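PDB 3TZL: tryptophan--tRNA ligase from Campylobacter jejuni subsp. jejuni, which catalyses the ATP-dependent attachment of tryptophan to tRNA(Trp), probably acting as a homodimer of the class I aminoacyl-tRNA synthetase family. Local coordinates for residues D202-I214 and N270-Y284. Residues are numbered along the deposited sequence; the frame is centred on the assembly and turned at random.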
loop_
_atom_site.group_PDB
_atom_site.type_symbol
_atom_site.label_atom_id
_atom_site.label_comp_id
_atom_site.label_asym_id
_atom_site.label_seq_id
_atom_site.Cartn_x
_atom_site.Cartn_y
_atom_site.Cartn_z
ATOM N N ASP B 202 20.908 29.876 -2.867
ATOM C CA ASP B 202 20.628 28.784 -1.939
ATOM C C ASP B 202 20.831 29.191 -0.478
ATOM O O ASP B 202 21.613 30.096 -0.164
ATOM C CB ASP B 202 21.474 27.549 -2.286
ATOM C CG ASP B 202 21.244 27.065 -3.715
ATOM O OD1 ASP B 202 20.129 27.238 -4.240
ATOM O OD2 ASP B 202 22.188 26.519 -4.321
ATOM N N ILE B 203 20.110 28.506 0.402
ATOM C CA ILE B 203 20.072 28.833 1.818
ATOM C C ILE B 203 21.169 28.124 2.585
ATOM O O ILE B 203 21.780 28.698 3.480
ATOM C CB ILE B 203 18.736 28.400 2.426
ATOM C CG1 ILE B 203 17.599 29.215 1.809
ATOM C CG2 ILE B 203 18.758 28.547 3.934
ATOM C CD1 ILE B 203 16.231 28.806 2.299
ATOM N N PHE B 204 21.405 26.866 2.233
ATOM C CA PHE B 204 22.304 26.019 2.990
ATOM C C PHE B 204 23.562 25.657 2.207
ATOM O O PHE B 204 24.002 24.518 2.218
ATOM C CB PHE B 204 21.566 24.760 3.464
ATOM C CG PHE B 204 20.407 25.059 4.371
ATOM C CD1 PHE B 204 20.623 25.537 5.654
ATOM C CD2 PHE B 204 19.105 24.881 3.940
ATOM C CE1 PHE B 204 19.560 25.824 6.490
ATOM C CE2 PHE B 204 18.039 25.181 4.769
ATOM C CZ PHE B 204 18.274 25.649 6.049
ATOM N N SER B 205 24.143 26.642 1.541
ATOM C CA SER B 205 25.350 26.427 0.769
ATOM C C SER B 205 26.540 26.917 1.570
ATOM O O SER B 205 26.381 27.475 2.651
ATOM C CB SER B 205 25.254 27.185 -0.552
ATOM O OG SER B 205 24.926 28.549 -0.329
ATOM N N SER B 206 27.737 26.694 1.048
ATOM C CA SER B 206 28.925 27.267 1.651
ATOM C C SER B 206 28.961 28.724 1.267
ATOM O O SER B 206 28.340 29.113 0.277
ATOM C CB SER B 206 30.175 26.589 1.100
ATOM O OG SER B 206 30.282 26.786 -0.301
ATOM N N GLU B 207 29.699 29.522 2.033
ATOM C CA GLU B 207 29.905 30.925 1.707
ATOM C C GLU B 207 30.495 31.114 0.318
ATOM O O GLU B 207 30.220 32.116 -0.342
ATOM C CB GLU B 207 30.802 31.588 2.738
ATOM C CG GLU B 207 30.142 31.741 4.096
ATOM C CD GLU B 207 30.914 32.670 5.003
ATOM O OE1 GLU B 207 31.780 33.407 4.482
ATOM O OE2 GLU B 207 30.662 32.660 6.231
ATOM N N LYS B 208 31.293 30.145 -0.123
ATOM C CA LYS B 208 31.888 30.176 -1.454
ATOM C C LYS B 208 30.816 30.048 -2.532
ATOM O O LYS B 208 30.840 30.749 -3.543
ATOM C CB LYS B 208 32.919 29.051 -1.613
ATOM C CG LYS B 208 33.707 29.109 -2.927
ATOM C CD LYS B 208 34.501 27.831 -3.190
ATOM C CE LYS B 208 33.576 26.626 -3.355
ATOM N NZ LYS B 208 32.605 26.791 -4.482
ATOM N N THR B 209 29.877 29.140 -2.311
ATOM C CA THR B 209 28.797 28.909 -3.261
ATOM C C THR B 209 27.817 30.084 -3.315
ATOM O O THR B 209 27.305 30.435 -4.381
ATOM C CB THR B 209 28.059 27.607 -2.923
ATOM O OG1 THR B 209 28.980 26.511 -3.003
ATOM C CG2 THR B 209 26.925 27.376 -3.883
ATOM N N LEU B 210 27.570 30.701 -2.165
ATOM C CA LEU B 210 26.731 31.898 -2.097
ATOM C C LEU B 210 27.395 33.081 -2.824
ATOM O O LEU B 210 26.756 33.772 -3.627
ATOM C CB LEU B 210 26.429 32.254 -0.632
ATOM C CG LEU B 210 25.625 33.543 -0.445
ATOM C CD1 LEU B 210 24.236 33.396 -1.072
ATOM C CD2 LEU B 210 25.540 33.970 1.024
ATOM N N LYS B 211 28.679 33.303 -2.547
ATOM C CA LYS B 211 29.456 34.334 -3.236
ATOM C C LYS B 211 29.356 34.173 -4.753
ATOM O O LYS B 211 29.163 35.144 -5.484
ATOM C CB LYS B 211 30.921 34.292 -2.786
ATOM C CG LYS B 211 31.761 35.487 -3.229
ATOM C CD LYS B 211 33.222 35.326 -2.815
ATOM C CE LYS B 211 34.079 36.518 -3.248
ATOM N NZ LYS B 211 35.533 36.180 -3.280
ATOM N N LYS B 212 29.465 32.931 -5.210
ATOM C CA LYS B 212 29.402 32.592 -6.627
ATOM C C LYS B 212 28.025 32.920 -7.206
ATOM O O LYS B 212 27.913 33.524 -8.272
ATOM C CB LYS B 212 29.715 31.102 -6.796
ATOM C CG LYS B 212 30.065 30.652 -8.204
ATOM C CD LYS B 212 30.302 29.136 -8.239
ATOM C CE LYS B 212 29.012 28.355 -7.911
ATOM N NZ LYS B 212 29.191 26.862 -7.850
ATOM N N GLN B 213 26.977 32.529 -6.491
ATOM C CA GLN B 213 25.614 32.762 -6.952
ATOM C C GLN B 213 25.293 34.244 -6.989
ATOM O O GLN B 213 24.712 34.738 -7.953
ATOM C CB GLN B 213 24.625 32.014 -6.066
ATOM C CG GLN B 213 24.758 30.513 -6.246
ATOM C CD GLN B 213 23.828 29.703 -5.370
ATOM O OE1 GLN B 213 23.271 30.198 -4.380
ATOM N NE2 GLN B 213 23.658 28.437 -5.730
ATOM N N ILE B 214 25.685 34.956 -5.940
ATOM C CA ILE B 214 25.411 36.382 -5.861
ATOM C C ILE B 214 26.196 37.137 -6.924
ATOM O O ILE B 214 25.695 38.086 -7.515
ATOM C CB ILE B 214 25.696 36.918 -4.452
ATOM C CG1 ILE B 214 24.561 36.508 -3.499
ATOM C CG2 ILE B 214 25.808 38.409 -4.459
ATOM C CD1 ILE B 214 24.845 36.837 -2.073
ATOM N N ASN B 270 25.955 39.720 0.055
ATOM C CA ASN B 270 26.559 38.568 0.734
ATOM C C ASN B 270 26.474 38.660 2.255
ATOM O O ASN B 270 26.054 37.705 2.914
ATOM C CB ASN B 270 28.022 38.389 0.326
ATOM C CG ASN B 270 28.169 37.622 -0.956
ATOM O OD1 ASN B 270 28.258 36.396 -0.947
ATOM N ND2 ASN B 270 28.195 38.336 -2.075
ATOM N N GLU B 271 26.867 39.806 2.801
ATOM C CA GLU B 271 26.782 40.043 4.240
ATOM C C GLU B 271 25.361 39.890 4.773
ATOM O O GLU B 271 25.158 39.283 5.824
ATOM C CB GLU B 271 27.295 41.437 4.598
ATOM C CG GLU B 271 28.745 41.677 4.248
ATOM C CD GLU B 271 29.218 43.076 4.644
ATOM O OE1 GLU B 271 28.453 43.817 5.307
ATOM O OE2 GLU B 271 30.359 43.433 4.287
ATOM N N LEU B 272 24.392 40.463 4.062
ATOM C CA LEU B 272 22.982 40.344 4.436
ATOM C C LEU B 272 22.518 38.892 4.474
ATOM O O LEU B 272 21.927 38.447 5.457
ATOM C CB LEU B 272 22.096 41.108 3.455
ATOM C CG LEU B 272 22.009 42.610 3.680
ATOM C CD1 LEU B 272 21.062 43.237 2.663
ATOM C CD2 LEU B 272 21.556 42.881 5.118
ATOM N N VAL B 273 22.775 38.159 3.394
ATOM C CA VAL B 273 22.323 36.776 3.317
ATOM C C VAL B 273 23.017 35.892 4.363
ATOM O O VAL B 273 22.362 35.111 5.049
ATOM C CB VAL B 273 22.465 36.201 1.890
ATOM C CG1 VAL B 273 22.092 34.705 1.851
ATOM C CG2 VAL B 273 21.586 37.003 0.912
ATOM N N ASN B 274 24.332 36.034 4.508
ATOM C CA ASN B 274 25.059 35.224 5.474
ATOM C C ASN B 274 24.626 35.454 6.913
ATOM O O ASN B 274 24.606 34.519 7.716
ATOM C CB ASN B 274 26.575 35.423 5.339
ATOM C CG ASN B 274 27.164 34.625 4.186
ATOM O OD1 ASN B 274 26.749 33.493 3.935
ATOM N ND2 ASN B 274 28.129 35.217 3.471
ATOM N N ALA B 275 24.280 36.696 7.233
ATOM C CA ALA B 275 23.911 37.046 8.599
ATOM C C ALA B 275 22.486 36.601 8.886
ATOM O O ALA B 275 22.191 36.120 9.973
ATOM C CB ALA B 275 24.072 38.555 8.840
ATOM N N TYR B 276 21.613 36.756 7.897
ATOM C CA TYR B 276 20.209 36.417 8.038
ATOM C C TYR B 276 20.007 34.903 8.241
ATOM O O TYR B 276 19.114 34.478 8.972
ATOM C CB TYR B 276 19.442 36.908 6.811
ATOM C CG TYR B 276 17.940 36.746 6.887
ATOM C CD1 TYR B 276 17.333 35.542 6.552
ATOM C CD2 TYR B 276 17.125 37.807 7.267
ATOM C CE1 TYR B 276 15.954 35.388 6.611
ATOM C CE2 TYR B 276 15.738 37.669 7.331
ATOM C CZ TYR B 276 15.161 36.459 7.000
ATOM O OH TYR B 276 13.796 36.312 7.058
ATOM N N PHE B 277 20.839 34.093 7.598
ATOM C CA PHE B 277 20.657 32.643 7.672
ATOM C C PHE B 277 21.668 31.959 8.574
ATOM O O PHE B 277 21.683 30.731 8.689
ATOM C CB PHE B 277 20.676 32.024 6.281
ATOM C CG PHE B 277 19.393 32.238 5.517
ATOM C CD1 PHE B 277 18.186 31.723 5.998
ATOM C CD2 PHE B 277 19.389 32.943 4.334
ATOM C CE1 PHE B 277 17.001 31.909 5.305
ATOM C CE2 PHE B 277 18.203 33.138 3.622
ATOM C CZ PHE B 277 17.008 32.615 4.110
ATOM N N LYS B 278 22.501 32.768 9.222
ATOM C CA LYS B 278 23.613 32.250 10.003
ATOM C C LYS B 278 23.136 31.233 11.032
ATOM O O LYS B 278 23.689 30.145 11.133
ATOM C CB LYS B 278 24.362 33.381 10.700
ATOM C CG LYS B 278 25.601 32.919 11.442
ATOM C CD LYS B 278 26.415 34.123 11.903
ATOM C CE LYS B 278 27.607 33.704 12.754
ATOM N NZ LYS B 278 27.161 33.014 13.999
ATOM N N GLU B 279 22.088 31.579 11.768
ATOM C CA GLU B 279 21.600 30.718 12.842
ATOM C C GLU B 279 20.972 29.443 12.280
ATOM O O GLU B 279 21.206 28.352 12.786
ATOM C CB GLU B 279 20.596 31.490 13.697
ATOM C CG GLU B 279 20.319 30.898 15.065
ATOM C CD GLU B 279 20.146 31.980 16.135
ATOM O OE1 GLU B 279 20.808 33.045 16.025
ATOM O OE2 GLU B 279 19.349 31.764 17.082
ATOM N N ALA B 280 20.178 29.586 11.229
ATOM C CA ALA B 280 19.548 28.443 10.591
ATOM C C ALA B 280 20.585 27.454 10.044
ATOM O O ALA B 280 20.453 26.253 10.233
ATOM C CB ALA B 280 18.626 28.914 9.483
ATOM N N ARG B 281 21.607 27.964 9.365
ATOM C CA ARG B 281 22.680 27.127 8.825
ATOM C C ARG B 281 23.425 26.364 9.921
ATOM O O ARG B 281 23.728 25.182 9.763
ATOM C CB ARG B 281 23.687 27.979 8.061
ATOM C CG ARG B 281 23.164 28.595 6.805
ATOM C CD ARG B 281 24.265 29.397 6.131
ATOM N NE ARG B 281 23.892 29.782 4.783
ATOM C CZ ARG B 281 24.546 30.685 4.062
ATOM N NH1 ARG B 281 24.141 30.971 2.829
ATOM N NH2 ARG B 281 25.604 31.301 4.580
ATOM N N GLU B 282 23.724 27.039 11.029
ATOM C CA GLU B 282 24.415 26.391 12.140
ATOM C C GLU B 282 23.561 25.300 12.754
ATOM O O GLU B 282 24.057 24.226 13.107
ATOM C CB GLU B 282 24.788 27.407 13.226
ATOM C CG GLU B 282 25.827 28.414 12.807
ATOM C CD GLU B 282 26.005 29.542 13.835
ATOM O OE1 GLU B 282 25.389 29.476 14.930
ATOM O OE2 GLU B 282 26.763 30.496 13.539
ATOM N N LYS B 283 22.268 25.580 12.890
ATOM C CA LYS B 283 21.335 24.596 13.420
ATOM C C LYS B 283 21.181 23.397 12.455
ATOM O O LYS B 283 21.149 22.222 12.877
ATOM C CB LYS B 283 19.986 25.255 13.683
ATOM C CG LYS B 283 18.939 24.314 14.233
ATOM C CD LYS B 283 17.699 25.101 14.613
ATOM C CE LYS B 283 16.520 24.199 14.932
ATOM N NZ LYS B 283 15.333 25.036 15.287
ATOM N N TYR B 284 21.089 23.710 11.165
ATOM C CA TYR B 284 20.991 22.709 10.116
ATOM C C TYR B 284 22.161 21.729 10.172
ATOM O O TYR B 284 21.965 20.512 10.280
ATOM C CB TYR B 284 20.935 23.423 8.772
ATOM C CG TYR B 284 20.921 22.540 7.537
ATOM C CD1 TYR B 284 19.751 21.917 7.101
ATOM C CD2 TYR B 284 22.063 22.396 6.762
ATOM C CE1 TYR B 284 19.739 21.136 5.931
ATOM C CE2 TYR B 284 22.066 21.622 5.607
ATOM C CZ TYR B 284 20.906 21.002 5.196
ATOM O OH TYR B 284 20.947 20.247 4.051
HETATM O O HOH W 1 28.955 34.550 0.627
#
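Arg281, Phe204 and Leu210 carry a loop-and-helix contact in this class I synthetase, where residues 202-206, a few residues after the KMSKS motif, and the following helix lie along helices 262-276 and 278-289. The extended Arg281 side chain reaches across to the loop and gives its NE-H to the carbonyl of Ile203, NE to O 2.7 Å and nearly straight at 172°, with the oxygen in the guanidinium plane; NH1 adds a weak bond to the same atom. Arg281 NH2 donates to Asn274 OD1 (2.6 Å) in the plane of that amide carbonyl, so the guanidinium is held at two points while Ser205 O lies over one face. The Phe204 ring stacks face to face on Tyr284, centroids 4.1 Å apart and planes at 19°, and Ile203 places CG2 over the Phe277 ring in a CH-pi contact. Helix 207-214 crosses helix 270-276 at 140°, and Leu210 is a knob in the hole formed by Asn270, Val273, Asn274 and Arg281. Leu210 swings CG away from its own backbone N and packs CD2 3.6 Å from Val273 CG1. Asn270 ND2 bonds Lys266 O, one turn earlier; one water donates to Glu207 O and Asn270 OD1 and accepts from Asn274 ND2 at 3.0 Å.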